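Local coordinates for EpsJ (Vibrio vulnificus, PDB 2RET), which is a pseudopilin of the type 2 secretion system that pairs with the pseudopilin EpsI, probably as part of a pseudopilus involved in protein export, at residues D29-Q34 against T86-R91. Numbering follows the deposited sequence.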
loop_
_atom_site.group_PDB
_atom_site.type_symbol
_atom_site.label_atom_id
_atom_site.label_comp_id
_atom_site.label_asym_id
_atom_site.label_seq_id
_atom_site.Cartn_x
_atom_site.Cartn_y
_atom_site.Cartn_z
ATOM N N ASP B 29 18.353 13.519 -5.953
ATOM C CA ASP B 29 17.789 12.170 -5.982
ATOM C C ASP B 29 16.598 12.131 -5.059
ATOM O O ASP B 29 15.551 11.569 -5.408
ATOM C CB ASP B 29 18.804 11.099 -5.533
ATOM C CG ASP B 29 19.437 10.326 -6.694
ATOM O OD1 ASP B 29 18.863 10.253 -7.773
ATOM O OD2 ASP B 29 20.496 9.689 -6.509
ATOM N N SER B 30 16.751 12.727 -3.884
ATOM C CA SER B 30 15.680 12.696 -2.892
ATOM C C SER B 30 14.426 13.384 -3.432
ATOM O O SER B 30 13.322 12.917 -3.171
ATOM C CB SER B 30 16.114 13.308 -1.547
ATOM O OG SER B 30 16.193 14.754 -1.576
ATOM N N ASP B 31 14.611 14.475 -4.178
ATOM C CA ASP B 31 13.505 15.312 -4.651
ATOM C C ASP B 31 12.863 14.765 -5.929
ATOM O O ASP B 31 11.667 14.547 -5.987
ATOM C CB ASP B 31 13.960 16.755 -4.915
ATOM C CG ASP B 31 14.216 17.551 -3.655
ATOM O OD1 ASP B 31 13.626 17.271 -2.585
ATOM O OD2 ASP B 31 15.017 18.518 -3.741
ATOM N N PHE B 32 13.672 14.574 -6.952
ATOM C CA PHE B 32 13.174 14.193 -8.245
ATOM C C PHE B 32 12.661 12.750 -8.322
ATOM O O PHE B 32 11.845 12.425 -9.212
ATOM C CB PHE B 32 14.220 14.459 -9.312
ATOM C CG PHE B 32 14.407 15.900 -9.616
ATOM C CD1 PHE B 32 13.538 16.549 -10.457
ATOM C CD2 PHE B 32 15.487 16.598 -9.103
ATOM C CE1 PHE B 32 13.711 17.890 -10.750
ATOM C CE2 PHE B 32 15.642 17.950 -9.362
ATOM C CZ PHE B 32 14.751 18.596 -10.198
ATOM N N ARG B 33 13.123 11.884 -7.427
ATOM C CA ARG B 33 12.566 10.546 -7.356
ATOM C C ARG B 33 11.231 10.474 -6.570
ATOM O O ARG B 33 10.550 9.447 -6.619
ATOM C CB ARG B 33 13.573 9.557 -6.767
ATOM C CG ARG B 33 14.768 9.263 -7.641
ATOM C CD ARG B 33 15.683 8.399 -6.838
ATOM N NE ARG B 33 16.964 8.020 -7.426
ATOM C CZ ARG B 33 17.180 6.928 -8.161
ATOM N NH1 ARG B 33 16.209 6.089 -8.473
ATOM N NH2 ARG B 33 18.411 6.668 -8.576
ATOM N N GLN B 34 10.885 11.535 -5.849
ATOM C CA GLN B 34 9.702 11.560 -5.008
ATOM C C GLN B 34 8.704 12.647 -5.439
ATOM O O GLN B 34 7.949 13.186 -4.616
ATOM C CB GLN B 34 10.116 11.709 -3.534
ATOM C CG GLN B 34 11.020 10.537 -3.089
ATOM C CD GLN B 34 10.820 10.164 -1.678
ATOM O OE1 GLN B 34 10.130 9.179 -1.348
ATOM N NE2 GLN B 34 11.411 10.944 -0.805
ATOM N N THR B 86 5.217 18.009 0.391
ATOM C CA THR B 86 5.928 19.288 0.520
ATOM C C THR B 86 6.134 19.857 -0.868
ATOM O O THR B 86 5.642 19.317 -1.838
ATOM C CB THR B 86 7.292 19.115 1.227
ATOM O OG1 THR B 86 8.105 18.189 0.488
ATOM C CG2 THR B 86 7.093 18.645 2.716
ATOM N N LYS B 87 6.820 20.978 -0.989
ATOM C CA LYS B 87 7.007 21.596 -2.309
ATOM C C LYS B 87 8.464 22.034 -2.385
ATOM O O LYS B 87 9.020 22.492 -1.387
ATOM C CB LYS B 87 6.016 22.755 -2.473
ATOM C CG LYS B 87 6.089 23.527 -3.772
ATOM C CD LYS B 87 4.980 24.511 -3.894
ATOM C CE LYS B 87 5.183 25.760 -3.076
ATOM N NZ LYS B 87 3.950 26.585 -3.153
ATOM N N VAL B 88 9.102 21.788 -3.530
ATOM C CA VAL B 88 10.514 22.102 -3.730
ATOM C C VAL B 88 10.722 22.779 -5.120
ATOM O O VAL B 88 9.958 22.577 -6.035
ATOM C CB VAL B 88 11.421 20.840 -3.652
ATOM C CG1 VAL B 88 11.202 20.100 -2.344
ATOM C CG2 VAL B 88 11.194 19.944 -4.860
ATOM N N GLY B 89 11.751 23.591 -5.248
ATOM C CA GLY B 89 12.182 24.054 -6.556
ATOM C C GLY B 89 13.680 24.214 -6.691
ATOM O O GLY B 89 14.404 24.115 -5.741
ATOM N N TYR B 90 14.147 24.416 -7.916
ATOM C CA TYR B 90 15.578 24.611 -8.173
ATOM C C TYR B 90 15.708 25.844 -9.071
ATOM O O TYR B 90 14.835 26.123 -9.901
ATOM C CB TYR B 90 16.208 23.367 -8.846
ATOM C CG TYR B 90 16.382 22.179 -7.924
ATOM C CD1 TYR B 90 15.307 21.381 -7.545
ATOM C CD2 TYR B 90 17.626 21.879 -7.387
ATOM C CE1 TYR B 90 15.494 20.314 -6.667
ATOM C CE2 TYR B 90 17.797 20.837 -6.535
ATOM C CZ TYR B 90 16.738 20.056 -6.181
ATOM O OH TYR B 90 16.981 19.013 -5.333
ATOM N N ARG B 91 16.773 26.584 -8.868
ATOM C CA ARG B 91 17.060 27.754 -9.688
ATOM C C ARG B 91 18.546 28.020 -9.682
ATOM O O ARG B 91 19.277 27.462 -8.841
ATOM C CB ARG B 91 16.333 28.961 -9.111
ATOM C CG ARG B 91 16.780 29.279 -7.732
ATOM C CD ARG B 91 16.191 30.515 -7.225
ATOM N NE ARG B 91 16.905 30.964 -6.037
ATOM C CZ ARG B 91 16.329 31.599 -5.018
ATOM N NH1 ARG B 91 15.026 31.865 -5.028
ATOM N NH2 ARG B 91 17.055 31.970 -3.976
#
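Asp31, near the C-terminal end of helix 10-32, takes a hydrogen bond from the phenol of Tyr90 on strand 79-93, with OH 2.6 Å from Asp31 OD2. The hydroxyl reaches OD2 on its anti side, 17° out of the carboxylate plane, and the carboxylate is turned steeply against the tyrosine ring, at 71°. The other oxygen, OD1, forms salt bridges with Arg70 and Arg99 on the strands flanking 79-93. Both oxygens of this buried carboxylate are thus engaged, and the two arginines would be expected to favour its charged form.

Apolar contacts lie beside the polar link. Phe32 CE2 lies over one face of the Tyr90 ring, 3.6 Å from Tyr90 CE1; the pair is oblique, with ring planes inclined at 31° and centroids 5.2 Å apart. With CG of Phe32 anti to its carbonyl carbon, the far end of the ring comes nearer the strand, and Phe68 and Tyr165 also meet it. Val88, two residues before Tyr90 and pointing the same way, brings its methyls up against the carboxylate, CG1 lying 3.7 Å from Asp31 OD1.

Within 29-34, Arg33 NE forms a salt-bridging hydrogen bond with Asp29 OD1, 3.0 Å away, approaching from above the carboxylate plane.

Helix 10-32 thereby packs on the antiparallel sheet containing strand 79-93, the helix-on-sheet architecture of the type IV pilin-like fold to which pseudopilins belong.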